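Local coordinates for VgrG protein (Vibrio cholerae, PDB 4DTH), which carries the actin cross-linking domain of a toxin, which binds ATP and magnesium and probably uses them to cross-link G-actin, at residues T106-F118 / L130-I142. Numbering follows the deposited sequence.
With SO4 (sulfate ion), chain H.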
# COMPACT_ATOMS: atom_id res chain seq x y z
N THR A 106 16.11 10.26 7.18
CA THR A 106 16.56 10.74 5.87
C THR A 106 15.39 10.83 4.88
O THR A 106 15.31 11.81 4.14
CB THR A 106 17.75 9.92 5.34
OG1 THR A 106 18.75 9.84 6.36
CG2 THR A 106 18.36 10.53 4.09
N ARG A 107 14.47 9.84 4.91
CA ARG A 107 13.29 9.87 4.03
C ARG A 107 12.40 11.08 4.33
O ARG A 107 12.01 11.78 3.40
CB ARG A 107 12.48 8.57 4.14
CG ARG A 107 13.09 7.42 3.35
CD ARG A 107 12.84 6.07 4.04
NE ARG A 107 13.33 4.98 3.20
CZ ARG A 107 14.61 4.66 3.04
NH1 ARG A 107 15.56 5.30 3.71
NH2 ARG A 107 14.95 3.68 2.21
N LYS A 108 12.13 11.35 5.62
CA LYS A 108 11.31 12.50 6.04
C LYS A 108 11.95 13.81 5.61
O LYS A 108 11.28 14.66 5.03
CB LYS A 108 11.12 12.48 7.57
CG LYS A 108 10.19 11.36 8.07
CD LYS A 108 10.41 11.07 9.56
CE LYS A 108 10.07 12.27 10.44
NZ LYS A 108 10.27 11.96 11.88
N GLN A 109 13.27 13.95 5.88
CA GLN A 109 14.02 15.16 5.52
C GLN A 109 14.07 15.39 4.01
O GLN A 109 13.89 16.53 3.56
CB GLN A 109 15.42 15.12 6.16
CG GLN A 109 15.35 15.35 7.67
CD GLN A 109 16.65 15.06 8.37
OE1 GLN A 109 17.02 13.91 8.62
NE2 GLN A 109 17.34 16.11 8.78
N ALA A 110 14.29 14.30 3.23
CA ALA A 110 14.34 14.39 1.76
C ALA A 110 12.99 14.80 1.18
O ALA A 110 12.94 15.58 0.24
CB ALA A 110 14.79 13.06 1.17
N MET A 111 11.88 14.30 1.77
CA MET A 111 10.54 14.68 1.32
C MET A 111 10.25 16.14 1.62
O MET A 111 9.71 16.84 0.76
CB MET A 111 9.48 13.78 1.95
CG MET A 111 9.46 12.40 1.33
SD MET A 111 8.05 11.45 1.91
CE MET A 111 8.33 9.91 1.01
N LEU A 112 10.63 16.61 2.82
CA LEU A 112 10.44 18.01 3.20
C LEU A 112 11.29 18.92 2.33
O LEU A 112 10.79 19.97 1.89
CB LEU A 112 10.71 18.26 4.69
CG LEU A 112 9.69 17.65 5.66
CD1 LEU A 112 10.27 17.56 7.06
CD2 LEU A 112 8.36 18.42 5.64
N TRP A 113 12.52 18.50 2.00
CA TRP A 113 13.40 19.26 1.11
C TRP A 113 12.73 19.37 -0.27
O TRP A 113 12.70 20.45 -0.85
CB TRP A 113 14.80 18.62 0.97
CG TRP A 113 15.53 19.18 -0.23
CD1 TRP A 113 16.07 20.43 -0.34
CD2 TRP A 113 15.61 18.60 -1.54
NE1 TRP A 113 16.51 20.65 -1.62
CE2 TRP A 113 16.23 19.55 -2.38
CE3 TRP A 113 15.21 17.37 -2.08
CZ2 TRP A 113 16.48 19.29 -3.73
CZ3 TRP A 113 15.46 17.11 -3.42
CH2 TRP A 113 16.11 18.06 -4.22
N LEU A 114 12.25 18.23 -0.81
CA LEU A 114 11.62 18.25 -2.14
C LEU A 114 10.40 19.16 -2.19
O LEU A 114 10.23 19.88 -3.17
CB LEU A 114 11.30 16.83 -2.66
CG LEU A 114 10.74 16.80 -4.10
CD1 LEU A 114 11.77 17.30 -5.11
CD2 LEU A 114 10.26 15.42 -4.47
N ALA A 115 9.59 19.20 -1.10
CA ALA A 115 8.44 20.10 -1.03
C ALA A 115 8.89 21.56 -1.14
O ALA A 115 8.27 22.33 -1.86
CB ALA A 115 7.67 19.87 0.26
N THR A 116 10.01 21.93 -0.46
CA THR A 116 10.52 23.30 -0.58
C THR A 116 11.04 23.56 -2.00
O THR A 116 10.84 24.66 -2.52
CB THR A 116 11.56 23.63 0.50
OG1 THR A 116 12.82 23.01 0.20
CG2 THR A 116 11.08 23.29 1.90
N HIS A 117 11.68 22.56 -2.61
CA HIS A 117 12.19 22.65 -3.99
C HIS A 117 11.01 22.86 -4.97
O HIS A 117 11.11 23.69 -5.89
CB HIS A 117 13.02 21.40 -4.33
CG HIS A 117 13.53 21.38 -5.73
ND1 HIS A 117 14.68 22.06 -6.10
CD2 HIS A 117 13.01 20.76 -6.82
CE1 HIS A 117 14.82 21.84 -7.40
NE2 HIS A 117 13.85 21.06 -7.87
N PHE A 118 9.90 22.12 -4.77
CA PHE A 118 8.68 22.25 -5.58
C PHE A 118 8.07 23.65 -5.42
O PHE A 118 7.58 24.21 -6.40
CB PHE A 118 7.65 21.18 -5.18
CG PHE A 118 7.73 19.84 -5.88
CD1 PHE A 118 7.85 19.76 -7.26
CD2 PHE A 118 7.54 18.66 -5.17
CE1 PHE A 118 7.84 18.52 -7.91
CE2 PHE A 118 7.54 17.42 -5.82
CZ PHE A 118 7.71 17.36 -7.18
N LEU A 130 10.35 18.95 -13.85
CA LEU A 130 11.34 18.99 -12.78
C LEU A 130 12.66 18.60 -13.43
O LEU A 130 12.67 17.74 -14.31
CB LEU A 130 11.01 17.90 -11.75
CG LEU A 130 10.58 18.27 -10.34
CD1 LEU A 130 10.92 17.13 -9.39
CD2 LEU A 130 11.26 19.53 -9.82
N ALA A 131 13.77 19.25 -13.03
CA ALA A 131 15.08 18.94 -13.58
C ALA A 131 15.86 18.06 -12.58
O ALA A 131 15.74 18.26 -11.37
CB ALA A 131 15.86 20.22 -13.85
N PRO A 132 16.67 17.11 -13.10
CA PRO A 132 17.49 16.30 -12.18
C PRO A 132 18.63 17.16 -11.62
O PRO A 132 19.49 17.64 -12.37
CB PRO A 132 17.99 15.14 -13.04
CG PRO A 132 17.78 15.53 -14.43
CD PRO A 132 16.93 16.75 -14.51
N ILE A 133 18.52 17.51 -10.35
CA ILE A 133 19.46 18.38 -9.66
C ILE A 133 19.89 17.76 -8.35
O ILE A 133 19.26 16.82 -7.86
CB ILE A 133 18.85 19.82 -9.44
CG1 ILE A 133 17.51 19.78 -8.65
CG2 ILE A 133 18.69 20.59 -10.75
CD1 ILE A 133 17.65 19.88 -7.16
N GLN A 134 20.91 18.38 -7.74
CA GLN A 134 21.38 18.01 -6.42
C GLN A 134 20.97 19.15 -5.51
O GLN A 134 21.06 20.32 -5.92
CB GLN A 134 22.91 17.83 -6.42
CG GLN A 134 23.46 17.24 -5.14
CD GLN A 134 24.93 17.01 -5.26
OE1 GLN A 134 25.74 17.87 -4.93
NE2 GLN A 134 25.31 15.85 -5.78
N SER A 135 20.50 18.83 -4.29
CA SER A 135 20.11 19.82 -3.28
C SER A 135 21.29 20.74 -2.97
O SER A 135 22.45 20.34 -3.15
CB SER A 135 19.66 19.12 -2.00
OG SER A 135 20.74 18.46 -1.35
N GLU A 136 20.99 21.96 -2.49
CA GLU A 136 22.00 22.98 -2.16
C GLU A 136 23.04 22.47 -1.16
O GLU A 136 24.23 22.74 -1.33
CB GLU A 136 21.32 24.26 -1.65
CG GLU A 136 22.06 25.53 -2.00
CD GLU A 136 22.36 25.74 -3.48
OE1 GLU A 136 21.45 25.54 -4.32
OE2 GLU A 136 23.51 26.11 -3.79
N ASP A 137 22.60 21.71 -0.14
CA ASP A 137 23.48 21.14 0.89
C ASP A 137 24.18 19.84 0.44
O ASP A 137 24.97 19.28 1.21
CB ASP A 137 22.71 20.94 2.21
CG ASP A 137 21.47 20.06 2.15
OD1 ASP A 137 21.31 19.32 1.15
OD2 ASP A 137 20.70 20.06 3.13
N GLY A 138 23.88 19.38 -0.77
CA GLY A 138 24.44 18.18 -1.35
C GLY A 138 23.92 16.87 -0.79
O GLY A 138 24.40 15.82 -1.20
N ARG A 139 22.92 16.90 0.13
CA ARG A 139 22.36 15.67 0.75
C ARG A 139 21.54 14.83 -0.22
O ARG A 139 21.55 13.61 -0.11
CB ARG A 139 21.46 15.99 1.97
CG ARG A 139 22.10 16.79 3.09
CD ARG A 139 21.68 16.30 4.46
NE ARG A 139 20.49 16.98 4.99
CZ ARG A 139 19.54 16.36 5.70
NH1 ARG A 139 19.60 15.06 5.93
NH2 ARG A 139 18.51 17.05 6.16
N PHE A 140 20.73 15.50 -1.09
CA PHE A 140 19.76 14.84 -1.95
C PHE A 140 19.90 15.10 -3.43
O PHE A 140 20.32 16.19 -3.84
CB PHE A 140 18.33 15.19 -1.49
CG PHE A 140 18.14 15.13 0.01
CD1 PHE A 140 18.30 13.93 0.70
CD2 PHE A 140 17.81 16.27 0.74
CE1 PHE A 140 18.17 13.88 2.09
CE2 PHE A 140 17.65 16.21 2.12
CZ PHE A 140 17.81 15.01 2.79
N VAL A 141 19.56 14.09 -4.23
CA VAL A 141 19.66 14.13 -5.69
C VAL A 141 18.34 13.69 -6.31
O VAL A 141 17.81 12.64 -5.95
CB VAL A 141 20.84 13.24 -6.20
CG1 VAL A 141 20.86 13.17 -7.73
CG2 VAL A 141 22.19 13.70 -5.66
N ILE A 142 17.82 14.50 -7.26
CA ILE A 142 16.62 14.15 -8.02
C ILE A 142 17.09 13.49 -9.30
O ILE A 142 17.96 14.02 -9.99
CB ILE A 142 15.74 15.40 -8.38
CG1 ILE A 142 15.21 16.12 -7.13
CG2 ILE A 142 14.59 15.00 -9.31
CD1 ILE A 142 14.60 17.57 -7.44
S SO4 H . 17.57 23.40 -3.85
O1 SO4 H . 17.92 24.81 -3.99
O2 SO4 H . 16.09 23.25 -3.85
O3 SO4 H . 18.11 22.66 -4.99
O4 SO4 H . 18.12 22.89 -2.58
O HOH W 1 14.46 20.47 -10.46
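W113, H117 and the backbone of E136 hold a sulfate ion, probably from the crystallisation liquor, that bridges the two segments. W113 NE1 donates to sulfate O4 at 2.9 Å in a nearly straight bond. E136 N donates to the same O4, and H117 ND1 to O2. CG of H117 lies anti to the backbone N (chi1 177°), which carries the ring across to 130-142. H117 NE2 is hydrogen-bonded to a water, and that water donates to A131 O. I133 CD1 lies 3.5 Å from H117 CE1 and also reaches the edge of the indole. Over one indole face sit S135 CB and F140 CB; H117 CB lies over the other. S135 CB makes a CH-pi contact with the W113 five-membered ring, 3.5 Å from CE2 of W113.

The contact packs helix 101-124 against the start of strand 140-144 and the loop before it. That loop holds a type I beta turn from S135 to G138, with an Asx turn at D137. S135 OG donates to D137 OD1 and accepts a 3.0 Å bond from F140 N.

The F140 ring is sandwiched: A110 CA makes a CH-pi contact over one face, and R139 CB covers the opposite face. T106 CG2 meets the ring edge. On the strand, I142 CD1 touches W113 CH2, L114 CD1 and H117 NE2. L130 CG packs 3.7 Å from F118 CE1, while its CD2 reaches the imidazole edge.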